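Local atomic coordinates of chitinase (Paenibacillus sp. FPU-7, PDB entry 5GZT), a protein that probably hydrolyses internal beta-1,4 linkages of chitin and chitodextrins at random, as an endochitinase with two family 18 glycoside hydrolase domains. Residues Q627-D630 with S631-A635; A990-P993 with G994-S997. All coordinates share one frame; numbering follows the deposited sequence.

Contact 1. Residues Q627-D630 with S631-A635. With FMT (formic acid), chain M.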
loop_
_atom_site.group_PDB
_atom_site.type_symbol
_atom_site.label_atom_id
_atom_site.label_comp_id
_atom_site.label_asym_id
_atom_site.label_seq_id
_atom_site.Cartn_x
_atom_site.Cartn_y
_atom_site.Cartn_z
ATOM N N GLN B 627 -14.953 -0.459 1.942
ATOM C CA GLN B 627 -15.946 -0.736 0.887
ATOM C C GLN B 627 -15.823 -2.098 0.270
ATOM O O GLN B 627 -16.644 -2.465 -0.562
ATOM C CB GLN B 627 -15.761 0.337 -0.200
ATOM C CG GLN B 627 -16.034 1.752 0.246
ATOM C CD GLN B 627 -15.573 2.806 -0.772
ATOM O OE1 GLN B 627 -14.605 2.631 -1.570
ATOM N NE2 GLN B 627 -16.224 3.904 -0.738
ATOM N N ASP B 628 -14.823 -2.864 0.692
ATOM C CA ASP B 628 -14.544 -4.178 0.120
ATOM C C ASP B 628 -15.621 -5.231 0.541
ATOM O O ASP B 628 -16.469 -4.984 1.356
ATOM C CB ASP B 628 -13.179 -4.585 0.607
ATOM C CG ASP B 628 -12.479 -5.554 -0.236
ATOM O OD1 ASP B 628 -13.060 -6.200 -1.170
ATOM O OD2 ASP B 628 -11.273 -5.674 0.084
ATOM N N SER B 629 -15.555 -6.392 -0.076
ATOM C CA SER B 629 -16.407 -7.555 0.245
ATOM C C SER B 629 -16.107 -8.059 1.648
ATOM O O SER B 629 -15.115 -7.610 2.322
ATOM C CB SER B 629 -16.256 -8.675 -0.720
ATOM O OG SER B 629 -15.073 -9.415 -0.548
ATOM N N ASP B 630 -16.988 -8.954 2.102
ATOM C CA ASP B 630 -16.885 -9.531 3.461
ATOM C C ASP B 630 -15.553 -10.170 3.666
ATOM O O ASP B 630 -14.914 -9.918 4.657
ATOM C CB ASP B 630 -18.008 -10.574 3.712
ATOM C CG ASP B 630 -19.351 -9.937 3.992
ATOM O OD1 ASP B 630 -19.423 -8.690 4.272
ATOM O OD2 ASP B 630 -20.349 -10.703 3.862
ATOM N N SER B 631 -15.100 -10.924 2.684
ATOM C CA SER B 631 -13.815 -11.610 2.743
ATOM C C SER B 631 -12.617 -10.713 2.432
ATOM O O SER B 631 -11.520 -11.221 2.393
ATOM C CB SER B 631 -13.825 -12.801 1.741
ATOM O OG SER B 631 -13.679 -12.315 0.387
ATOM N N HIS B 632 -12.832 -9.410 2.205
ATOM C CA HIS B 632 -11.823 -8.498 1.706
ATOM C C HIS B 632 -11.256 -8.927 0.397
ATOM O O HIS B 632 -10.021 -8.970 0.286
ATOM C CB HIS B 632 -10.659 -8.440 2.773
ATOM C CG HIS B 632 -11.135 -8.074 4.141
ATOM N ND1 HIS B 632 -11.577 -6.800 4.450
ATOM C CD2 HIS B 632 -11.312 -8.816 5.267
ATOM C CE1 HIS B 632 -11.957 -6.755 5.710
ATOM N NE2 HIS B 632 -11.783 -7.957 6.238
ATOM N N GLU B 633 -12.076 -9.345 -0.578
ATOM C CA GLU B 633 -11.457 -9.966 -1.732
ATOM C C GLU B 633 -10.568 -9.017 -2.564
ATOM O O GLU B 633 -9.664 -9.510 -3.231
ATOM C CB GLU B 633 -12.446 -10.713 -2.658
ATOM C CG GLU B 633 -13.374 -9.893 -3.482
ATOM C CD GLU B 633 -14.405 -10.712 -4.217
ATOM O OE1 GLU B 633 -14.236 -11.919 -4.256
ATOM O OE2 GLU B 633 -15.351 -10.122 -4.771
ATOM N N LEU B 634 -10.900 -7.738 -2.615
ATOM C CA LEU B 634 -10.087 -6.797 -3.379
ATOM C C LEU B 634 -8.725 -6.547 -2.733
ATOM O O LEU B 634 -7.667 -6.648 -3.421
ATOM C CB LEU B 634 -10.810 -5.466 -3.656
ATOM C CG LEU B 634 -12.152 -5.632 -4.477
ATOM C CD1 LEU B 634 -12.714 -4.311 -4.838
ATOM C CD2 LEU B 634 -12.014 -6.435 -5.750
ATOM N N ALA B 635 -8.733 -6.233 -1.460
ATOM C CA ALA B 635 -7.481 -6.162 -0.704
ATOM C C ALA B 635 -6.668 -7.424 -0.833
ATOM O O ALA B 635 -5.491 -7.325 -1.130
ATOM C CB ALA B 635 -7.743 -5.841 0.752
HETATM C C FMT M . -19.853 -10.947 0.437
HETATM O O1 FMT M . -19.410 -9.816 0.564
HETATM O O2 FMT M . -18.971 -11.902 0.304
HETATM O O HOH W 1 -10.831 -5.065 2.584
HETATM O O HOH W 2 -16.341 -11.661 0.188
#
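The carboxylate of Asp628 meets the first turn of helix 633-642 with both oxygens. Asp628 OD1 accepts from Leu634 N at 3.0 Å on its syn lone pair. Asp628 OD2 takes Ala635 N, also at 3.0 Å, in a nearly straight bond (175°) on the syn side, somewhat out of the carboxylate plane. With CG anti to the backbone N (chi1 -156°), the group lies across the helix start. OD1 also accepts from Ser629 N on its anti side, well out of the carboxylate plane, so two backbone N-H groups grip this oxygen. The N-terminal helix end would probably favour a negative charge there. Ser629 takes a third N-H of the helix start: its OG accepts from Glu633 N at 3.0 Å. The CG of Glu633 packs alongside this hydroxyl.

A type I beta turn from Ser629 to His632 brings these groups together, closed by His632 N bonding to Ser629 O at 2.9 Å. His632 stands at the N-cap. Asp630 O lies over one face of its ring, offset toward the rim. A water at the ring edge links His632 ND1 to Asp628 OD2. A second water joins Ser629 OG, Ser631 N and Ser631 OG to a formic acid molecule, probably from the crystallisation liquor, whose O1 accepts from Asp630 N at 3.0 Å.

Arg294 forms a salt bridge with Asp630 OD1, while Glu633 OE2 bonds Tyr564 OH and pairs with Arg712. The turn ends the loop that leads from strand 619-623 of the first TIM barrel to helix 633-642, with Tyr564 of helix 564-570 packed against Asp628 and Leu634.

Contact 2. Residues A990-P993 with G994-S997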
loop_
_atom_site.group_PDB
_atom_site.type_symbol
_atom_site.label_atom_id
_atom_site.label_comp_id
_atom_site.label_asym_id
_atom_site.label_seq_id
_atom_site.Cartn_x
_atom_site.Cartn_y
_atom_site.Cartn_z
ATOM N N ALA B 990 -14.554 -12.415 11.521
ATOM C CA ALA B 990 -14.026 -11.245 10.738
ATOM C C ALA B 990 -13.019 -10.482 11.581
ATOM O O ALA B 990 -12.063 -9.927 11.051
ATOM C CB ALA B 990 -15.197 -10.327 10.230
ATOM N N LEU B 991 -13.195 -10.532 12.905
ATOM C CA LEU B 991 -12.243 -9.935 13.867
ATOM C C LEU B 991 -11.034 -10.774 14.274
ATOM O O LEU B 991 -10.294 -10.346 15.144
ATOM C CB LEU B 991 -12.987 -9.445 15.107
ATOM C CG LEU B 991 -14.010 -8.342 14.775
ATOM C CD1 LEU B 991 -14.710 -7.777 16.028
ATOM C CD2 LEU B 991 -13.354 -7.200 13.974
ATOM N N SER B 992 -10.764 -11.925 13.632
ATOM C CA SER B 992 -9.553 -12.627 13.934
ATOM C C SER B 992 -9.027 -13.279 12.658
ATOM O O SER B 992 -9.107 -14.522 12.488
ATOM C CB SER B 992 -9.815 -13.647 15.079
ATOM O OG SER B 992 -8.577 -14.177 15.481
ATOM N N PRO B 993 -8.467 -12.452 11.758
ATOM C CA PRO B 993 -8.039 -12.978 10.515
ATOM C C PRO B 993 -7.077 -14.184 10.670
ATOM O O PRO B 993 -6.181 -14.151 11.470
ATOM C CB PRO B 993 -7.310 -11.766 9.831
ATOM C CG PRO B 993 -7.884 -10.531 10.535
ATOM C CD PRO B 993 -8.259 -10.987 11.873
ATOM N N GLY B 994 -7.255 -15.221 9.860
ATOM C CA GLY B 994 -6.307 -16.349 9.854
ATOM C C GLY B 994 -6.598 -17.361 10.988
ATOM O O GLY B 994 -5.934 -18.370 11.027
ATOM N N ASP B 995 -7.603 -17.118 11.815
ATOM C CA ASP B 995 -7.899 -17.959 12.964
ATOM C C ASP B 995 -8.648 -19.282 12.594
ATOM O O ASP B 995 -9.141 -19.453 11.464
ATOM C CB ASP B 995 -8.706 -17.166 14.003
ATOM C CG ASP B 995 -8.407 -17.563 15.481
ATOM O OD1 ASP B 995 -7.778 -18.634 15.755
ATOM O OD2 ASP B 995 -8.894 -16.826 16.373
ATOM N N PHE B 996 -8.652 -20.217 13.538
ATOM C CA PHE B 996 -9.257 -21.554 13.326
ATOM C C PHE B 996 -10.738 -21.544 13.276
ATOM O O PHE B 996 -11.405 -20.907 14.076
ATOM C CB PHE B 996 -8.908 -22.502 14.493
ATOM C CG PHE B 996 -7.510 -22.962 14.474
ATOM C CD1 PHE B 996 -7.136 -24.035 13.666
ATOM C CD2 PHE B 996 -6.518 -22.335 15.270
ATOM C CE1 PHE B 996 -5.799 -24.459 13.615
ATOM C CE2 PHE B 996 -5.195 -22.775 15.237
ATOM C CZ PHE B 996 -4.836 -23.842 14.412
ATOM N N SER B 997 -11.265 -22.247 12.300
ATOM C CA SER B 997 -12.673 -22.595 12.321
ATOM C C SER B 997 -12.871 -23.923 11.660
ATOM O O SER B 997 -11.993 -24.386 10.957
ATOM C CB SER B 997 -13.486 -21.498 11.584
ATOM O OG SER B 997 -13.042 -21.362 10.276
#
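Ser992 and Asp995 meet through their side chains across a tight turn, with Pro993 and Gly994 at its two central positions. Pro993 suits the first of these, its ring fixing phi near the value needed, and its CB lies 3.5 Å from Gly994 N. Gly994 has a positive phi of 82°, where a side chain would clash with Pro993 O. The turn is closed by Asp995 N bonding to Ser992 O at 3.1 Å.

This is a type II beta turn from Ser992 to Asp995. It belongs to the loop between strand 964-967 and helix 998-1007 of the second TIM barrel.

Ser992 OG donates to Asp995 OD2 at 2.8 Å, arriving on the anti side and 35° out of the carboxylate plane. The Ser992 hydroxyl points opposite its backbone N (chi1 -172°), which also brings OG within 3.3 Å of Asp995 CB. The other carboxylate oxygen, Asp995 OD1, accepts from Phe996 N at 2.9 Å, from above the carboxylate plane, and bonds His973 NE2. An alanine in place of Asp995 is likely to leave the Ser992 hydroxyl without OD2, and Phe996 N and His973 without OD1. Pro993 reaches Asp297, and Ser992 touches Phe1037.

How the contacts relate
Both contacts are local turns that come shortly before a helix, but they serve different barrels. Contact 1 follows strand 619-623 of the first barrel, and contact 2 follows strand 964-967 of the second. Their centres lie 15 Å apart and their nearest atoms about 5 Å apart, without touching. Contact 1 is partly buried, and its acidic side chain takes up backbone N-H groups at the helix start. Contact 2 is a surface contact with no buried residue among those that touch. There an aspartate meets a serine hydroxyl. The turns also differ in type: the one before helix 633-642 is of the first type, and the one in the loop before helix 998-1007, with proline and glycine, is of the second.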